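Local coordinates for protein mRNA interferase toxin RelE (Escherichia coli, PDB 4FXI) that cleaves mRNA in the ribosomal A site with codon specificity, inhibiting translation during amino acid starvation as the toxin of a toxin-antitoxin pair, at residues 52-55 with 60-63; 13-18 with 24-29. The protein carries 1 engineered substitution. All blocks are in the same frame, centred on the assembly; numbering follows the deposited sequence.

Interaction 1. Residues 52-55 with 60-63. With SO4 (sulfate ion), chain D.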
loop_
_atom_site.group_PDB
_atom_site.type_symbol
_atom_site.label_atom_id
_atom_site.label_comp_id
_atom_site.label_asym_id
_atom_site.label_seq_id
_atom_site.Cartn_x
_atom_site.Cartn_y
_atom_site.Cartn_z
ATOM N N LYS A 52 0.985 -4.484 -3.948
ATOM C CA LYS A 52 2.042 -3.830 -3.196
ATOM C C LYS A 52 2.667 -2.715 -4.016
ATOM O O LYS A 52 2.594 -2.714 -5.249
ATOM C CB LYS A 52 3.123 -4.841 -2.801
ATOM C CG LYS A 52 3.874 -5.419 -3.978
ATOM C CD LYS A 52 5.093 -6.222 -3.532
ATOM C CE LYS A 52 5.665 -7.029 -4.685
ATOM N NZ LYS A 52 6.001 -6.173 -5.861
ATOM N N ILE A 53 3.258 -1.751 -3.316
ATOM C CA ILE A 53 4.195 -0.827 -3.919
ATOM C C ILE A 53 5.542 -1.111 -3.288
ATOM O O ILE A 53 5.651 -1.168 -2.054
ATOM C CB ILE A 53 3.845 0.642 -3.627
ATOM C CG1 ILE A 53 2.410 0.926 -4.049
ATOM C CG2 ILE A 53 4.827 1.549 -4.358
ATOM C CD1 ILE A 53 1.983 2.399 -3.877
ATOM N N LYS A 54 6.550 -1.315 -4.132
ATOM C CA LYS A 54 7.877 -1.697 -3.670
ATOM C C LYS A 54 8.892 -0.590 -3.944
ATOM O O LYS A 54 8.796 0.121 -4.940
ATOM C CB LYS A 54 8.322 -2.994 -4.363
ATOM C CG LYS A 54 9.720 -3.466 -3.979
ATOM C CD LYS A 54 10.190 -4.664 -4.807
ATOM C CE LYS A 54 9.432 -5.935 -4.447
ATOM N NZ LYS A 54 10.076 -7.159 -5.016
ATOM N N LEU A 55 9.853 -0.437 -3.038
ATOM C CA LEU A 55 11.019 0.403 -3.280
ATOM C C LEU A 55 12.258 -0.482 -3.412
ATOM O O LEU A 55 12.381 -1.503 -2.727
ATOM C CB LEU A 55 11.208 1.411 -2.148
ATOM C CG LEU A 55 10.064 2.392 -1.905
ATOM C CD1 LEU A 55 10.435 3.378 -0.806
ATOM C CD2 LEU A 55 9.728 3.118 -3.191
ATOM N N TYR A 60 11.006 -0.344 2.451
ATOM C CA TYR A 60 9.632 -0.080 2.840
ATOM C C TYR A 60 8.662 -0.512 1.748
ATOM O O TYR A 60 9.023 -0.570 0.574
ATOM C CB TYR A 60 9.463 1.406 3.154
ATOM C CG TYR A 60 9.853 1.744 4.569
ATOM C CD1 TYR A 60 11.179 1.973 4.911
ATOM C CD2 TYR A 60 8.899 1.807 5.572
ATOM C CE1 TYR A 60 11.539 2.272 6.210
ATOM C CE2 TYR A 60 9.247 2.104 6.871
ATOM C CZ TYR A 60 10.569 2.337 7.186
ATOM O OH TYR A 60 10.917 2.632 8.484
ATOM N N ARG A 61 7.432 -0.826 2.152
ATOM C CA ARG A 61 6.409 -1.314 1.237
ATOM C C ARG A 61 5.077 -0.694 1.589
ATOM O O ARG A 61 4.808 -0.400 2.753
ATOM C CB ARG A 61 6.266 -2.832 1.366
ATOM C CG ARG A 61 7.534 -3.618 1.118
ATOM C CD ARG A 61 7.946 -3.550 -0.341
ATOM N NE ARG A 61 9.125 -4.373 -0.598
ATOM C CZ ARG A 61 10.374 -3.918 -0.578
ATOM N NH1 ARG A 61 10.618 -2.637 -0.319
ATOM N NH2 ARG A 61 11.379 -4.743 -0.825
ATOM N N LEU A 62 4.229 -0.506 0.587
ATOM C CA LEU A 62 2.858 -0.096 0.838
ATOM C C LEU A 62 1.940 -1.179 0.285
ATOM O O LEU A 62 2.120 -1.639 -0.845
ATOM C CB LEU A 62 2.560 1.289 0.211
ATOM C CG LEU A 62 1.162 1.867 0.463
ATOM C CD1 LEU A 62 1.211 3.396 0.561
ATOM C CD2 LEU A 62 0.134 1.456 -0.606
ATOM N N VAL A 63 0.964 -1.594 1.085
ATOM C CA VAL A 63 -0.007 -2.561 0.622
ATOM C C VAL A 63 -1.382 -1.910 0.509
ATOM O O VAL A 63 -1.828 -1.220 1.417
ATOM C CB VAL A 63 -0.084 -3.782 1.569
ATOM C CG1 VAL A 63 -1.117 -4.770 1.066
ATOM C CG2 VAL A 63 1.295 -4.451 1.680
HETATM S S SO4 D . 9.165 -8.073 -1.150
HETATM O O1 SO4 D . 9.065 -8.466 -2.553
HETATM O O2 SO4 D . 8.697 -9.170 -0.305
HETATM O O3 SO4 D . 10.552 -7.752 -0.824
HETATM O O4 SO4 D . 8.335 -6.897 -0.909
#

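Interaction 2. Residues 13-18 with 24-29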
loop_
_atom_site.group_PDB
_atom_site.type_symbol
_atom_site.label_atom_id
_atom_site.label_comp_id
_atom_site.label_asym_id
_atom_site.label_seq_id
_atom_site.Cartn_x
_atom_site.Cartn_y
_atom_site.Cartn_z
ATOM N N LYS A 13 -1.330 6.567 10.075
ATOM C CA LYS A 13 -0.337 6.887 11.096
ATOM C C LYS A 13 1.060 6.431 10.673
ATOM O O LYS A 13 2.031 7.169 10.827
ATOM C CB LYS A 13 -0.728 6.277 12.443
ATOM C CG LYS A 13 -1.987 6.884 13.038
ATOM C CD LYS A 13 -2.442 6.109 14.270
ATOM C CE LYS A 13 -3.769 6.637 14.798
ATOM N NZ LYS A 13 -4.351 5.730 15.823
ATOM N N GLU A 14 1.151 5.214 10.140
ATOM C CA GLU A 14 2.405 4.711 9.582
ATOM C C GLU A 14 2.952 5.659 8.518
ATOM O O GLU A 14 4.144 5.979 8.498
ATOM C CB GLU A 14 2.199 3.315 8.988
ATOM C CG GLU A 14 1.973 2.238 10.059
ATOM C CD GLU A 14 1.478 0.926 9.489
ATOM O OE1 GLU A 14 0.768 0.949 8.461
ATOM O OE2 GLU A 14 1.798 -0.132 10.075
ATOM N N TRP A 15 2.063 6.107 7.638
ATOM C CA TRP A 15 2.423 7.040 6.578
ATOM C C TRP A 15 3.064 8.319 7.125
ATOM O O TRP A 15 4.094 8.767 6.622
ATOM C CB TRP A 15 1.180 7.391 5.768
ATOM C CG TRP A 15 1.424 8.275 4.584
ATOM C CD1 TRP A 15 1.156 9.616 4.493
ATOM C CD2 TRP A 15 1.951 7.883 3.310
ATOM N NE1 TRP A 15 1.488 10.075 3.240
ATOM C CE2 TRP A 15 1.983 9.034 2.500
ATOM C CE3 TRP A 15 2.413 6.669 2.782
ATOM C CZ2 TRP A 15 2.451 9.005 1.185
ATOM C CZ3 TRP A 15 2.870 6.644 1.482
ATOM C CH2 TRP A 15 2.884 7.804 0.696
ATOM N N ARG A 16 2.468 8.903 8.157
ATOM C CA ARG A 16 2.986 10.167 8.675
ATOM C C ARG A 16 4.274 9.983 9.493
ATOM O O ARG A 16 5.078 10.910 9.609
ATOM C CB ARG A 16 1.910 10.926 9.466
ATOM C CG ARG A 16 0.523 10.888 8.818
ATOM C CD ARG A 16 0.076 12.215 8.187
ATOM N NE ARG A 16 0.835 12.559 6.993
ATOM C CZ ARG A 16 0.305 12.953 5.832
ATOM N NH1 ARG A 16 -1.002 13.070 5.676
ATOM N NH2 ARG A 16 1.101 13.237 4.816
ATOM N N LYS A 17 4.482 8.788 10.044
ATOM C CA LYS A 17 5.708 8.500 10.795
ATOM C C LYS A 17 6.905 8.217 9.883
ATOM O O LYS A 17 8.055 8.334 10.296
ATOM C CB LYS A 17 5.505 7.328 11.761
ATOM C CG LYS A 17 4.733 7.689 13.016
ATOM C CD LYS A 17 4.978 6.672 14.119
ATOM C CE LYS A 17 4.308 7.096 15.420
ATOM N NZ LYS A 17 4.683 6.209 16.561
ATOM N N LEU A 18 6.617 7.838 8.645
ATOM C CA LEU A 18 7.639 7.564 7.644
ATOM C C LEU A 18 8.683 8.690 7.545
ATOM O O LEU A 18 8.365 9.860 7.737
ATOM C CB LEU A 18 6.948 7.393 6.292
ATOM C CG LEU A 18 7.170 6.195 5.377
ATOM C CD1 LEU A 18 7.207 4.881 6.136
ATOM C CD2 LEU A 18 6.056 6.186 4.333
ATOM N N GLU A 24 8.195 10.357 0.183
ATOM C CA GLU A 24 8.110 11.002 -1.127
ATOM C C GLU A 24 8.254 9.990 -2.257
ATOM O O GLU A 24 7.636 10.140 -3.314
ATOM C CB GLU A 24 9.159 12.112 -1.280
ATOM C CG GLU A 24 8.911 13.349 -0.406
ATOM C CD GLU A 24 7.548 13.994 -0.645
ATOM O OE1 GLU A 24 6.857 14.305 0.348
ATOM O OE2 GLU A 24 7.166 14.195 -1.818
ATOM N N GLN A 25 9.090 8.977 -2.036
ATOM C CA GLN A 25 9.298 7.914 -3.019
ATOM C C GLN A 25 8.022 7.113 -3.206
ATOM O O GLN A 25 7.600 6.846 -4.332
ATOM C CB GLN A 25 10.410 6.968 -2.562
ATOM C CG GLN A 25 11.802 7.560 -2.602
ATOM C CD GLN A 25 12.861 6.556 -2.195
ATOM O OE1 GLN A 25 13.248 5.690 -2.982
ATOM N NE2 GLN A 25 13.323 6.656 -0.958
ATOM N N LEU A 26 7.416 6.723 -2.087
ATOM C CA LEU A 26 6.159 5.985 -2.105
ATOM C C LEU A 26 5.025 6.857 -2.622
ATOM O O LEU A 26 4.107 6.374 -3.285
ATOM C CB LEU A 26 5.807 5.479 -0.710
ATOM C CG LEU A 26 6.671 4.364 -0.125
ATOM C CD1 LEU A 26 6.240 4.091 1.307
ATOM C CD2 LEU A 26 6.552 3.104 -0.973
ATOM N N LYS A 27 5.089 8.153 -2.328
ATOM C CA LYS A 27 4.007 9.038 -2.731
ATOM C C LYS A 27 3.900 9.139 -4.247
ATOM O O LYS A 27 2.801 9.064 -4.798
ATOM C CB LYS A 27 4.161 10.425 -2.096
ATOM C CG LYS A 27 3.166 11.445 -2.613
ATOM C CD LYS A 27 3.346 12.792 -1.897
ATOM C CE LYS A 27 2.596 13.893 -2.603
ATOM N NZ LYS A 27 2.560 15.169 -1.805
ATOM N N LYS A 28 5.044 9.284 -4.916
ATOM C CA LYS A 28 5.070 9.350 -6.377
ATOM C C LYS A 28 4.423 8.122 -7.002
ATOM O O LYS A 28 3.646 8.230 -7.956
ATOM C CB LYS A 28 6.504 9.488 -6.884
ATOM C CG LYS A 28 6.628 9.477 -8.391
ATOM C CD LYS A 28 8.045 9.809 -8.831
ATOM C CE LYS A 28 8.357 9.220 -10.203
ATOM N NZ LYS A 28 7.351 9.609 -11.226
ATOM N N LYS A 29 4.747 6.959 -6.447
ATOM C CA LYS A 29 4.217 5.686 -6.927
ATOM C C LYS A 29 2.729 5.505 -6.600
ATOM O O LYS A 29 1.953 5.009 -7.423
ATOM C CB LYS A 29 5.050 4.529 -6.370
ATOM C CG LYS A 29 6.494 4.502 -6.890
ATOM C CD LYS A 29 7.272 3.331 -6.285
ATOM C CE LYS A 29 8.632 3.157 -6.939
ATOM N NZ LYS A 29 8.493 2.794 -8.381
#

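Interaction 1. Residues 52-55 with 60-63
Arg61, Ile53 and Leu62 bury the most surface where strand 52-54 pairs with strand 60-67 in an antiparallel beta hairpin. Ile53 and Leu62 form a hydrogen-bonded pair. Ile53 N donates to Leu62 O at 2.7 Å, and Leu62 N donates back to Ile53 O at 3.1 Å. Their side chains run side by side on one face of the sheet, and Ile53 CD1 touches Leu62 CD2 at 3.9 Å. Leu26 of helix 20-35 packs against Ile53.

Arg61 lies on the other face, with Lys52 and Lys54. Its chain bends at chi2 (-69°), which carries the guanidinium over toward strand 52-54. Lys54 CG sits over the centre of the guanidinium face, 3.5 Å from Arg61 CZ. Arg61 NH1 turns back to its own strand and donates to Tyr60 O at 2.8 Å. It comes from above that carbonyl plane, while the oxygen lies close to the guanidinium plane. The bond helps fix the rotation of the group.

A sulfate ion, most likely picked up from the crystallisation solution, lies at the guanidinium edge. Arg61 NE donates a hydrogen bond to sulfate O4 at 2.7 Å and Arg61 NH2 one to sulfate O3 at 3.1 Å. Lys54 NZ donates one to sulfate O1 at 3.0 Å, and Tyr87 OH forms another with the ion. Lys54 and Arg61 are inferred transition-state stabilisers, and Lys52 the inferred proton acceptor. The grip of Lys54 and Arg61 on one anion is consistent with a site that receives a phosphate of the mRNA backbone.

Interaction 2. Residues 13-18 with 24-29
Trp15 and Leu26 meet between two consecutive helices, 9-17 and 20-35, of the RelE/ParE toxin fold. The helices are joined by a short turn and keep their backbones well apart. Large side chains fill the interval, and no hydrogen bond crosses between the two segments.

Trp15 does most of the bridging. From CB, its CG is anti to the backbone N (chi1 -176°), which sends the indole out from its helix toward helix 20-35. Near the root of the ring, CD1 lies over one face of the guanidinium of Arg16, displaced from its centre. The six-membered ring makes the crossing. CZ3 meets Leu26 CB at 3.8 Å, and the two side chains overlap head to tail. CZ2 is 4.0 Å from Lys27 CB. At the far end, CH2 reaches the backbone, 3.8 Å from Lys27 N, which lies at the ring edge. The ring also meets Phe7 and touches Leu62 of the sheet.

Lys27 adds only its inner part, since the rest of its extended chain runs off from the tryptophan. Beyond the tryptophan, Leu18 follows the end of helix 9-17, and its CB points toward helix 20-35. Its side chain crosses that of Leu26 at about a right angle. There Leu18 CD2 touches Leu26 CD1 at 3.7 Å.

How the interactions relate
Interaction 2 is a largely buried, apolar contact between helix 9-17 with its C-terminal end and helix 20-35. Interaction 1 is partly buried and has two characters: an apolar face of Ile53 and Leu62, and a basic face that holds the sulfate. The contacts touch through Leu55, Ile53 and Tyr60. Leu55 CG packs on Leu26 CD2 at 3.7 Å, and Ile53 CG2 on Lys29 CD at 3.6 Å. Tyr60 CE2 reaches Leu18 CD1 at 3.5 Å. Helix 20-35 therefore packs on both helix 9-17 and the hairpin. Backbone hydrogen bonds join the strands of interaction 1, whereas van der Waals packing joins the segments of interaction 2. Lys52, Lys54 and Arg61, three residues inferred to act in catalysis, belong to the hairpin.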